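Local coordinates for TTHB210-like domain-containing protein (Thermus thermophilus, PDB 3VG8), which is of unknown function but assembles into a homodecamer and is controlled by a sigma-E/anti-sigma-E regulatory system, at the interface of chains A and B and the interface of chains A and C. Numbering follows the deposited sequence. Chains: chain A/B/C, Hypothetical Protein TTHB210.

Contact 1: the interface of chains A and B. Residues chain A 27, 64-67; chain B 16, 112-114.
OE2 of B:Glu114, one oxygen of the side-chain carboxylate, meets the start of helix 65-71 of chain A and is gripped by a backbone amide and a water. In this homodecameric TTHB210-like protein the motif is a helix N-terminus capped by a carboxylate from the neighbouring subunit. The amide N of A:Lys66 donates to OE2 of B:Glu114 at 2.8 Å, nearly straight (160° at the hydrogen), arriving on the syn side but 33° out of the carboxylate plane. Water 1 lies 2.6 Å from OE2 of B:Glu114 and passes the contact one residue further, to A:Thr67, where it is 2.9 Å from the amide N and 2.8 Å from the hydroxyl OG1. The acid thus addresses two successive amides of the first helical turn, one directly and one through water, and its negative charge probably suits the helix dipole there. B:Glu114 gets there by a bend at chi2 (-70°), which folds the carboxylate over the CB and CG methylenes of A:Lys66; CD of B:Glu114 lies 3.5 Å from CG of A:Lys66. On the other flank the CG2 methyl of A:Thr27 touches CG of B:Glu114 at 4.0 Å, the two side chains crossing at about a right angle. An alanine in place of B:Glu114 would probably leave the amide of A:Lys66 without its acceptor and water 1 without its mate across the interface. The lysine chain, bent at chi2 and chi4, carries the terminal amino nitrogen NZ of A:Lys66 to the carbonyl O of B:Gly113, 2.7 Å away and above the carbonyl plane. Away from the lysine tip, CB of B:Pro16 packs on CA of A:Thr67.

Contact 2: the interface of chains A and C. Residues chain A 62, 64-65, 68-69; chain C 76-78, 103.
A:Arg69 grips C:Asp77 side-on, NE and NH2 both donating to the one carboxylate oxygen OD1. NE of A:Arg69 makes a hydrogen bond and salt bridge of 2.6 Å to OD1 of C:Asp77, bent at the hydrogen and from above the carboxylate plane; NH2 of A:Arg69, at 2.8 Å, meets the syn lone pair of C:Asp77 OD1. The guanidinium and carboxylate planes stand 67° apart. The arginine reaches that far with its chain extended from CG to NE (chi2 178°), while CG2 of A:Thr65 covers one guanidinium face near the rim and CB of C:Ser103 sits at its edge. The remaining oxygen of C:Asp77, OD2, accepts from ND1 of C:His78 through its anti lone pair, a bond within chain C that helps fix the carboxylate's rotation.

Packing is tight beside this pair: CD2 of A:Leu68 presses on CG2 of C:Ile76 at 3.5 Å, and its other methyl, CD1, lies over CA of C:His78. The opposite flank is looser and wetter. There water 2 bridges OD1 of A:Asp62 and OD2 of C:Asp77, carboxylate oxygens 4.4 Å apart, and probably eases their like charges. OG1 of A:Thr65 donates to OD1 of A:Asp62 at 2.7 Å, from above the carboxylate plane, steadying that side chain, whose carboxylate stands nearly perpendicular to the imidazole of C:His78. Repeated by the two-fold, this mixed patch joins chains A and C and probably helps hold the oligomer together.

Contact 1: the interface of chains A and B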
ATOM      1  N   THR A  27       0.406 -22.157  19.152  1.00 30.96           N
ATOM      2  CA  THR A  27      -0.899 -21.654  19.576  1.00 24.86           C
ATOM      3  C   THR A  27      -1.261 -21.938  21.039  1.00 32.35           C
ATOM      4  O   THR A  27      -2.390 -21.688  21.460  1.00 30.01           O
ATOM      5  CB  THR A  27      -2.043 -22.180  18.659  1.00 28.65           C
ATOM      6  OG1 THR A  27      -2.296 -23.575  18.912  1.00 22.79           O
ATOM      7  CG2 THR A  27      -1.651 -21.973  17.176  1.00 22.78           C
ATOM      8  N   GLY A  64      -8.973 -20.280  16.717  1.00 26.19           N
ATOM      9  CA  GLY A  64      -9.147 -21.589  16.106  1.00 22.84           C
ATOM     10  C   GLY A  64      -9.489 -21.547  14.629  1.00 29.58           C
ATOM     11  O   GLY A  64      -9.746 -22.579  14.004  1.00 29.94           O
ATOM     12  N   THR A  65      -9.460 -20.356  14.054  1.00 29.92           N
ATOM     13  CA  THR A  65      -9.799 -20.188  12.647  1.00 34.11           C
ATOM     14  C   THR A  65      -9.181 -21.213  11.694  1.00 37.35           C
ATOM     15  O   THR A  65      -9.901 -21.930  11.007  1.00 41.50           O
ATOM     16  CB  THR A  65      -9.406 -18.789  12.146  1.00 32.00           C
ATOM     17  OG1 THR A  65      -9.770 -17.811  13.123  1.00 33.43           O
ATOM     18  CG2 THR A  65     -10.124 -18.479  10.828  1.00 31.31           C
ATOM     19  N   LYS A  66      -7.851 -21.270  11.643  1.00 36.42           N
ATOM     20  CA  LYS A  66      -7.159 -22.189  10.746  1.00 41.05           C
ATOM     21  C   LYS A  66      -7.536 -23.648  10.939  1.00 43.10           C
ATOM     22  O   LYS A  66      -7.850 -24.347   9.983  1.00 47.11           O
ATOM     23  CB  LYS A  66      -5.650 -22.021  10.888  1.00 44.30           C
ATOM     24  CG  LYS A  66      -5.133 -20.719  10.310  1.00 49.11           C
ATOM     25  CD  LYS A  66      -5.563 -20.568   8.859  1.00 54.33           C
ATOM     26  CE  LYS A  66      -4.570 -19.733   8.072  1.00 60.12           C
ATOM     27  NZ  LYS A  66      -3.240 -20.427   7.989  1.00 66.81           N
ATOM     28  N   THR A  67      -7.503 -24.106  12.181  1.00 42.72           N
ATOM     29  CA  THR A  67      -7.854 -25.485  12.487  1.00 47.71           C
ATOM     30  C   THR A  67      -9.287 -25.796  12.069  1.00 46.69           C
ATOM     31  O   THR A  67      -9.546 -26.762  11.361  1.00 52.23           O
ATOM     32  CB  THR A  67      -7.737 -25.752  13.991  1.00 48.59           C
ATOM     33  OG1 THR A  67      -6.453 -25.315  14.448  1.00 51.34           O
ATOM     34  CG2 THR A  67      -7.896 -27.233  14.279  1.00 49.02           C
TER
ATOM     35  N   PRO B  16      -3.498 -29.512  11.316  1.00 35.81           N
ATOM     36  CA  PRO B  16      -3.257 -28.094  11.049  1.00 37.83           C
ATOM     37  C   PRO B  16      -2.203 -27.506  11.961  1.00 34.35           C
ATOM     38  O   PRO B  16      -2.353 -27.511  13.178  1.00 35.69           O
ATOM     39  CB  PRO B  16      -4.634 -27.463  11.263  1.00 40.35           C
ATOM     40  CG  PRO B  16      -5.556 -28.567  10.813  1.00 35.10           C
ATOM     41  CD  PRO B  16      -4.942 -29.778  11.458  1.00 31.64           C
ATOM     42  N   GLU B 112      -0.937 -25.353   6.979  1.00 29.78           N
ATOM     43  CA  GLU B 112      -2.213 -24.726   7.332  1.00 34.62           C
ATOM     44  C   GLU B 112      -2.256 -24.336   8.810  1.00 37.44           C
ATOM     45  O   GLU B 112      -3.171 -24.728   9.541  1.00 36.75           O
ATOM     46  CB  GLU B 112      -3.375 -25.686   7.012  1.00 34.37           C
ATOM     47  CG  GLU B 112      -3.442 -26.132   5.535  1.00 38.63           C
ATOM     48  CD  GLU B 112      -4.404 -27.294   5.299  1.00 39.46           C
ATOM     49  OE1 GLU B 112      -4.353 -27.901   4.210  1.00 38.01           O
ATOM     50  OE2 GLU B 112      -5.208 -27.608   6.200  1.00 44.97           O
ATOM     51  N   GLY B 113      -1.266 -23.572   9.252  1.00 32.49           N
ATOM     52  CA  GLY B 113      -1.242 -23.158  10.646  1.00 39.00           C
ATOM     53  C   GLY B 113      -1.464 -21.671  10.858  1.00 35.85           C
ATOM     54  O   GLY B 113      -1.390 -20.892   9.909  1.00 35.29           O
ATOM     55  N   GLU B 114      -1.745 -21.276  12.102  1.00 32.01           N
ATOM     56  CA  GLU B 114      -1.942 -19.867  12.436  1.00 33.37           C
ATOM     57  C   GLU B 114      -0.607 -19.123  12.298  1.00 35.51           C
ATOM     58  O   GLU B 114       0.441 -19.649  12.666  1.00 36.68           O
ATOM     59  CB  GLU B 114      -2.427 -19.714  13.886  1.00 28.34           C
ATOM     60  CG  GLU B 114      -3.786 -20.316  14.211  1.00 34.54           C
ATOM     61  CD  GLU B 114      -4.937 -19.551  13.565  1.00 34.35           C
ATOM     62  OE1 GLU B 114      -4.752 -18.372  13.188  1.00 43.55           O
ATOM     63  OE2 GLU B 114      -6.033 -20.125  13.450  1.00 29.47           O
TER
HETATM   64  O   HOH W   1      -6.430 -22.520  14.414  1.00 36.51           O

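Contact 2: the interface of chains A and C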
ATOM      1  N   ASP A  62     -12.210 -14.603  17.320  1.00 22.60           N
ATOM      2  CA  ASP A  62     -11.661 -15.289  16.150  1.00 28.34           C
ATOM      3  C   ASP A  62     -10.541 -16.306  16.459  1.00 28.85           C
ATOM      4  O   ASP A  62      -9.476 -16.264  15.852  1.00 23.00           O
ATOM      5  CB  ASP A  62     -11.148 -14.223  15.157  1.00 27.88           C
ATOM      6  CG  ASP A  62     -10.751 -14.806  13.805  1.00 24.41           C
ATOM      7  OD1 ASP A  62     -11.466 -15.670  13.290  1.00 25.87           O
ATOM      8  OD2 ASP A  62      -9.726 -14.385  13.247  1.00 30.01           O
ATOM      9  N   GLY A  64      -8.973 -20.280  16.717  1.00 26.19           N
ATOM     10  CA  GLY A  64      -9.147 -21.589  16.106  1.00 22.84           C
ATOM     11  C   GLY A  64      -9.489 -21.547  14.629  1.00 29.58           C
ATOM     12  O   GLY A  64      -9.746 -22.579  14.004  1.00 29.94           O
ATOM     13  N   THR A  65      -9.460 -20.356  14.054  1.00 29.92           N
ATOM     14  CA  THR A  65      -9.799 -20.188  12.647  1.00 34.11           C
ATOM     15  C   THR A  65      -9.181 -21.213  11.694  1.00 37.35           C
ATOM     16  O   THR A  65      -9.901 -21.930  11.007  1.00 41.50           O
ATOM     17  CB  THR A  65      -9.406 -18.789  12.146  1.00 32.00           C
ATOM     18  OG1 THR A  65      -9.770 -17.811  13.123  1.00 33.43           O
ATOM     19  CG2 THR A  65     -10.124 -18.479  10.828  1.00 31.31           C
ATOM     20  N   LEU A  68     -10.221 -24.971  12.526  1.00 44.92           N
ATOM     21  CA  LEU A  68     -11.631 -25.161  12.206  1.00 42.91           C
ATOM     22  C   LEU A  68     -11.914 -25.147  10.712  1.00 45.03           C
ATOM     23  O   LEU A  68     -12.767 -25.899  10.245  1.00 45.88           O
ATOM     24  CB  LEU A  68     -12.467 -24.092  12.892  1.00 36.60           C
ATOM     25  CG  LEU A  68     -12.627 -24.280  14.389  1.00 36.11           C
ATOM     26  CD1 LEU A  68     -13.314 -23.064  14.975  1.00 29.21           C
ATOM     27  CD2 LEU A  68     -13.434 -25.554  14.645  1.00 32.92           C
ATOM     28  N   ARG A  69     -11.209 -24.292   9.969  1.00 42.82           N
ATOM     29  CA  ARG A  69     -11.407 -24.213   8.524  1.00 48.16           C
ATOM     30  C   ARG A  69     -10.826 -25.413   7.802  1.00 53.01           C
ATOM     31  O   ARG A  69     -11.382 -25.866   6.807  1.00 56.76           O
ATOM     32  CB  ARG A  69     -10.789 -22.935   7.941  1.00 48.57           C
ATOM     33  CG  ARG A  69     -11.642 -21.682   8.123  1.00 53.46           C
ATOM     34  CD  ARG A  69     -10.963 -20.436   7.572  1.00 45.27           C
ATOM     35  NE  ARG A  69     -11.844 -19.277   7.654  1.00 48.95           N
ATOM     36  CZ  ARG A  69     -11.441 -18.008   7.622  1.00 54.36           C
ATOM     37  NH1 ARG A  69     -10.148 -17.714   7.507  1.00 50.07           N
ATOM     38  NH2 ARG A  69     -12.336 -17.025   7.715  1.00 41.10           N
TER
ATOM     39  N   ILE C  76     -18.105 -24.696  11.014  1.00 43.91           N
ATOM     40  CA  ILE C  76     -17.722 -23.618  11.896  1.00 41.14           C
ATOM     41  C   ILE C  76     -16.442 -22.934  11.413  1.00 35.92           C
ATOM     42  O   ILE C  76     -15.501 -23.594  10.972  1.00 32.01           O
ATOM     43  CB  ILE C  76     -17.596 -24.160  13.328  1.00 37.72           C
ATOM     44  CG1 ILE C  76     -17.188 -23.041  14.277  1.00 33.49           C
ATOM     45  CG2 ILE C  76     -16.641 -25.327  13.346  1.00 47.89           C
ATOM     46  CD1 ILE C  76     -17.094 -23.486  15.706  1.00 45.51           C
ATOM     47  N   ASP C  77     -16.429 -21.601  11.478  1.00 30.04           N
ATOM     48  CA  ASP C  77     -15.294 -20.810  11.020  1.00 25.73           C
ATOM     49  C   ASP C  77     -14.377 -20.432  12.178  1.00 23.38           C
ATOM     50  O   ASP C  77     -13.165 -20.575  12.098  1.00 28.72           O
ATOM     51  CB  ASP C  77     -15.791 -19.543  10.311  1.00 26.86           C
ATOM     52  CG  ASP C  77     -14.655 -18.689   9.786  1.00 33.19           C
ATOM     53  OD1 ASP C  77     -14.278 -18.886   8.617  1.00 35.88           O
ATOM     54  OD2 ASP C  77     -14.126 -17.833  10.532  1.00 30.40           O
ATOM     55  N   HIS C  78     -14.944 -19.930  13.261  1.00 26.59           N
ATOM     56  CA  HIS C  78     -14.101 -19.576  14.395  1.00 25.13           C
ATOM     57  C   HIS C  78     -14.916 -19.562  15.671  1.00 22.52           C
ATOM     58  O   HIS C  78     -16.132 -19.731  15.648  1.00 21.41           O
ATOM     59  CB  HIS C  78     -13.434 -18.195  14.183  1.00 24.39           C
ATOM     60  CG  HIS C  78     -14.404 -17.058  14.062  1.00 24.44           C
ATOM     61  ND1 HIS C  78     -15.083 -16.779  12.893  1.00 23.26           N
ATOM     62  CD2 HIS C  78     -14.805 -16.123  14.964  1.00 24.29           C
ATOM     63  CE1 HIS C  78     -15.854 -15.718  13.078  1.00 28.22           C
ATOM     64  NE2 HIS C  78     -15.702 -15.300  14.326  1.00 24.94           N
ATOM     65  N   SER C 103     -16.627 -15.868   8.520  1.00 21.75           N
ATOM     66  CA  SER C 103     -15.381 -15.224   8.962  1.00 27.23           C
ATOM     67  C   SER C 103     -15.694 -14.095   9.949  1.00 24.61           C
ATOM     68  O   SER C 103     -16.826 -13.617  10.039  1.00 26.07           O
ATOM     69  CB  SER C 103     -14.614 -14.638   7.777  1.00 25.97           C
ATOM     70  OG  SER C 103     -15.199 -13.422   7.331  1.00 30.77           O
TER
HETATM   71  O   HOH W   2     -12.475 -15.626  10.929  1.00 27.11           O

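The C-alpha centres of contact 1 and contact 2 lie about 8 Å apart, and both include A:Gly64 and A:Thr65. Helix 65-71 of chain A serves both partners: A:Lys66 and A:Thr67 turn towards chain B, whereas A:Leu68 and A:Arg69 turn towards chain C. Contact 2 belongs to a two-fold interface, while contact 1 belongs to one that is not an exact two-fold, so one short helix links two different kinds of subunit pairing. Such sharing would suit a homodecamer, although the deposited assembly holds twenty copies and these contacts alone do not show which interface lies within a decamer.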